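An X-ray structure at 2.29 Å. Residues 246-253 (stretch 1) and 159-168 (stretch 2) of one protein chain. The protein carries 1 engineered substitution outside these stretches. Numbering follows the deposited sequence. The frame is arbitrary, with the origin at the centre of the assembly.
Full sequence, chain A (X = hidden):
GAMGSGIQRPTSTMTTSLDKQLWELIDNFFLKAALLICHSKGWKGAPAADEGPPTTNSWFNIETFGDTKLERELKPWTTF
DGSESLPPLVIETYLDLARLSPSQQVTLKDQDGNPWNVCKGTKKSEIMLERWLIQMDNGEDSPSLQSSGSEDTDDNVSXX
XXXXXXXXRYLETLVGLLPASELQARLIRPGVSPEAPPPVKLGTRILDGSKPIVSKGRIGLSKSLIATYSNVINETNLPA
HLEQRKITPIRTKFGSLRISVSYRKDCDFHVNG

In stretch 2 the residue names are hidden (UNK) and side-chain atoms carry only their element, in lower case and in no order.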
# COMPACT_ATOMS: atom_id res chain seq x y z
N LYS A 246 4.79 -8.95 6.29
CA LYS A 246 5.62 -9.39 5.18
C LYS A 246 5.19 -10.80 4.86
O LYS A 246 4.95 -11.58 5.74
CB LYS A 246 7.05 -9.52 5.58
CG LYS A 246 7.85 -8.32 5.93
CD LYS A 246 9.22 -8.92 6.15
CE LYS A 246 10.25 -7.93 6.61
NZ LYS A 246 10.68 -8.50 7.90
N ILE A 247 5.11 -11.13 3.59
CA ILE A 247 4.77 -12.46 3.16
C ILE A 247 6.08 -13.26 3.11
O ILE A 247 7.17 -12.68 2.94
CB ILE A 247 3.96 -12.37 1.86
CG1 ILE A 247 2.94 -11.21 2.04
CG2 ILE A 247 3.18 -13.63 1.62
CD1 ILE A 247 1.67 -11.26 1.21
N THR A 248 5.98 -14.56 3.39
CA THR A 248 7.12 -15.48 3.27
C THR A 248 7.62 -15.36 1.86
O THR A 248 6.81 -15.34 0.93
CB THR A 248 6.68 -16.94 3.48
OG1 THR A 248 5.81 -17.03 4.62
CG2 THR A 248 7.90 -17.87 3.64
N PRO A 249 8.93 -15.23 1.67
CA PRO A 249 9.30 -15.01 0.30
C PRO A 249 9.14 -16.25 -0.55
O PRO A 249 9.13 -17.39 -0.04
CB PRO A 249 10.76 -14.58 0.41
CG PRO A 249 10.85 -13.96 1.78
CD PRO A 249 10.05 -14.95 2.58
N ILE A 250 8.91 -16.04 -1.83
CA ILE A 250 8.92 -17.16 -2.73
C ILE A 250 10.33 -17.31 -3.28
O ILE A 250 10.92 -16.36 -3.83
CB ILE A 250 7.82 -17.05 -3.78
CG1 ILE A 250 6.49 -17.20 -3.06
CG2 ILE A 250 7.99 -18.14 -4.82
CD1 ILE A 250 5.29 -17.28 -3.97
N ARG A 251 10.88 -18.50 -3.03
CA ARG A 251 12.22 -18.85 -3.46
C ARG A 251 12.19 -19.19 -4.94
O ARG A 251 11.41 -20.05 -5.36
CB ARG A 251 12.77 -20.02 -2.64
CG ARG A 251 13.73 -19.61 -1.53
CD ARG A 251 13.05 -18.98 -0.32
NE ARG A 251 13.81 -17.82 0.17
CZ ARG A 251 13.71 -17.30 1.39
NH1 ARG A 251 12.87 -17.84 2.28
NH2 ARG A 251 14.45 -16.23 1.72
N THR A 252 12.99 -18.46 -5.72
CA THR A 252 13.17 -18.72 -7.14
C THR A 252 14.64 -18.55 -7.63
O THR A 252 15.45 -17.81 -7.03
CB THR A 252 12.25 -17.82 -7.97
OG1 THR A 252 11.73 -18.59 -9.05
CG2 THR A 252 13.00 -16.61 -8.52
N LYS A 253 14.96 -19.23 -8.73
CA LYS A 253 16.32 -19.20 -9.27
C LYS A 253 16.83 -17.80 -9.58
O LYS A 253 18.02 -17.50 -9.42
CB LYS A 253 16.43 -20.10 -10.49
CG LYS A 253 15.52 -19.77 -11.66
CD LYS A 253 15.63 -20.86 -12.73
CE LYS A 253 15.27 -22.23 -12.17
NZ LYS A 253 16.01 -23.34 -12.85
N UNK A 159 5.50 -25.90 -10.42
CA UNK A 159 5.65 -25.70 -9.00
C UNK A 159 5.69 -24.23 -8.60
O UNK A 159 5.11 -23.86 -7.58
c UNK A 159 6.83 -26.47 -8.42
c UNK A 159 6.68 -26.77 -6.92
o UNK A 159 4.36 -27.45 -7.22
o UNK A 159 4.94 -26.62 -5.28
c UNK A 159 5.23 -26.96 -6.45
N UNK A 160 6.36 -23.40 -9.38
CA UNK A 160 6.32 -21.96 -9.13
C UNK A 160 4.94 -21.41 -9.41
O UNK A 160 4.56 -20.38 -8.88
c UNK A 160 7.16 -19.72 -10.00
c UNK A 160 7.32 -21.23 -9.98
c UNK A 160 7.89 -19.16 -11.20
c UNK A 160 7.66 -19.10 -8.71
N UNK A 161 4.20 -22.09 -10.27
CA UNK A 161 2.88 -21.65 -10.57
C UNK A 161 2.01 -21.83 -9.34
O UNK A 161 1.17 -21.00 -9.03
c UNK A 161 -0.64 -20.30 -12.75
c UNK A 161 -1.69 -21.12 -12.43
c UNK A 161 -0.20 -22.82 -11.65
c UNK A 161 0.88 -22.01 -11.99
c UNK A 161 0.64 -20.75 -12.53
o UNK A 161 -2.96 -20.66 -12.68
c UNK A 161 2.28 -22.45 -11.72
c UNK A 161 -1.49 -22.38 -11.88
N UNK A 162 2.24 -22.92 -8.62
CA UNK A 162 1.40 -23.25 -7.50
C UNK A 162 1.75 -22.34 -6.31
O UNK A 162 0.86 -21.90 -5.60
c UNK A 162 0.47 -25.26 -6.23
c UNK A 162 2.18 -26.33 -3.34
c UNK A 162 0.98 -26.49 -5.50
n UNK A 162 3.29 -26.02 -2.68
c UNK A 162 1.55 -24.74 -7.15
n UNK A 162 1.12 -26.80 -2.67
n UNK A 162 2.13 -26.18 -4.66
N UNK A 163 3.04 -22.07 -6.12
CA UNK A 163 3.52 -21.11 -5.14
C UNK A 163 2.89 -19.71 -5.34
O UNK A 163 2.73 -18.98 -4.39
o UNK A 163 6.11 -22.07 -2.69
c UNK A 163 5.89 -22.17 -5.06
c UNK A 163 5.04 -20.92 -5.20
n UNK A 163 5.44 -24.03 -3.59
c UNK A 163 5.82 -22.75 -3.68
N UNK A 164 2.55 -19.35 -6.57
CA UNK A 164 2.03 -18.03 -6.82
C UNK A 164 0.52 -17.98 -6.65
O UNK A 164 -0.00 -16.95 -6.32
c UNK A 164 2.51 -17.45 -8.15
c UNK A 164 4.44 -17.12 -9.65
c UNK A 164 4.03 -17.25 -8.20
c UNK A 164 4.54 -16.05 -7.40
N UNK A 165 -0.15 -19.12 -6.77
CA UNK A 165 -1.58 -19.20 -6.60
C UNK A 165 -1.83 -19.06 -5.11
O UNK A 165 -2.76 -18.38 -4.67
c UNK A 165 -2.22 -20.52 -8.67
c UNK A 165 -3.49 -20.86 -6.60
c UNK A 165 -2.13 -20.55 -7.15
N UNK A 166 -1.00 -19.75 -4.34
CA UNK A 166 -1.07 -19.71 -2.88
C UNK A 166 -0.77 -18.30 -2.36
O UNK A 166 -1.47 -17.78 -1.51
c UNK A 166 0.71 -23.01 -2.03
c UNK A 166 -0.44 -22.06 -1.75
c UNK A 166 -1.77 -22.59 -2.25
c UNK A 166 -0.06 -20.67 -2.29
N UNK A 167 0.30 -17.70 -2.87
CA UNK A 167 0.64 -16.35 -2.53
C UNK A 167 -0.48 -15.37 -2.87
O UNK A 167 -0.77 -14.43 -2.08
c UNK A 167 2.34 -14.54 -2.86
c UNK A 167 1.90 -15.95 -3.22
c UNK A 167 2.89 -14.60 -1.48
c UNK A 167 3.42 -14.10 -3.80
N UNK A 168 -1.15 -15.59 -4.00
CA UNK A 168 -2.16 -14.65 -4.42
C UNK A 168 -3.39 -14.64 -3.48
O UNK A 168 -3.95 -13.58 -3.20
c UNK A 168 -3.03 -12.59 -6.78
c UNK A 168 -3.51 -13.87 -6.41
c UNK A 168 -3.88 -11.63 -7.31
c UNK A 168 -5.73 -13.19 -7.10
c UNK A 168 -4.87 -14.16 -6.57
c UNK A 168 -5.24 -11.94 -7.46
c UNK A 168 -2.56 -14.91 -5.85

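Position 159 opens the helical stretch with three side-chain carbons, the third carrying two oxygens, and lies out of reach of stretch 1. That carboxylate on a two-carbon stem is glutamate, Glu159. It is exposed, as suits a charged group.

Position 160 has four carbons and no heteroatom, forked at the second carbon. Its CA-to-CB bond points sideways, but its end comes nearer: one terminal carbon of 160 lies 4.0 Å from CG2 of Ile250 and 4.1 Å from OG1 of Thr252. This is Leu160, and the atom is its CD1. A buried site flanked by an isoleucine methyl favours such a flexible, wholly apolar side chain.

Position 161 carries one carbon, then a six-carbon ring bearing a single oxygen, far from stretch 1: Tyr161. The ring is exposed, where its hydroxyl can meet solvent.

Position 162 runs through three carbons to a nitrogen and then a carbon holding two more nitrogens; it too misses stretch 1. This is the guanidinium of Arg162, which turns back along its own helix. NE of Arg162 forms a salt bridge with OE2 of Glu159 at 2.9 Å, and NH2 of Arg162 adds a weak hydrogen bond to OE2 of Glu159 at 3.1 Å. A spacing of three residues brings the opposite charges together on one side of the helix.

At 163 there are three carbons, the third bearing one oxygen and one nitrogen. The CA-to-CB bond points toward stretch 1, and CD1 of Ile250 sits 3.9 Å from CB of 163 and 3.1 Å from its backbone O. The amide identifies Gln163. NE2 of Gln163 donates to OE2 of Glu159 at 3.1 Å, so that one carboxylate oxygen gathers both neighbours. The aliphatic stem thus meets the isoleucine while the amide serves the polar cluster.

Position 164 again shows four carbons forked at the second. Though its CA-to-CB bond is sideways, a terminal carbon of 164 comes within 3.7 Å of CD1 of Ile250. This is Leu164, fitting a buried apolar site.

Position 165 has one carbon carrying two more and does not reach stretch 1: the compact, beta-branched Val165. Only partly exposed, the site tolerates a nonpolar side chain.

Position 166 has four carbons forked at the second and makes no contact here: Leu166. Nothing in stretch 1 accounts for this exposed leucine.

Position 167 has the same fork but points toward stretch 1. One terminal carbon of 167 lies 3.3 Å from CG2 of Ile247, and the other lies 3.7 Å from CD1 of Ile250. This is Leu167, buried, one apolar side chain packing against both isoleucines.

Position 168 has one carbon and a six-carbon ring lacking oxygen, out of reach of stretch 1: Phe168, nonpolar and only partly exposed.

The contact is apolar packing, with no hydrogen bond across it. The strand runs nearly antiparallel to the helix, at 158°, and Ile250 is its centre, meeting Leu160, Gln163, Leu164 and Leu167. These follow the helical repeat and so present one face to the strand, while the Glu159 cluster ties polar groups together within the helix itself.

Stretch 2 (159-168) ELYRQLVLLF
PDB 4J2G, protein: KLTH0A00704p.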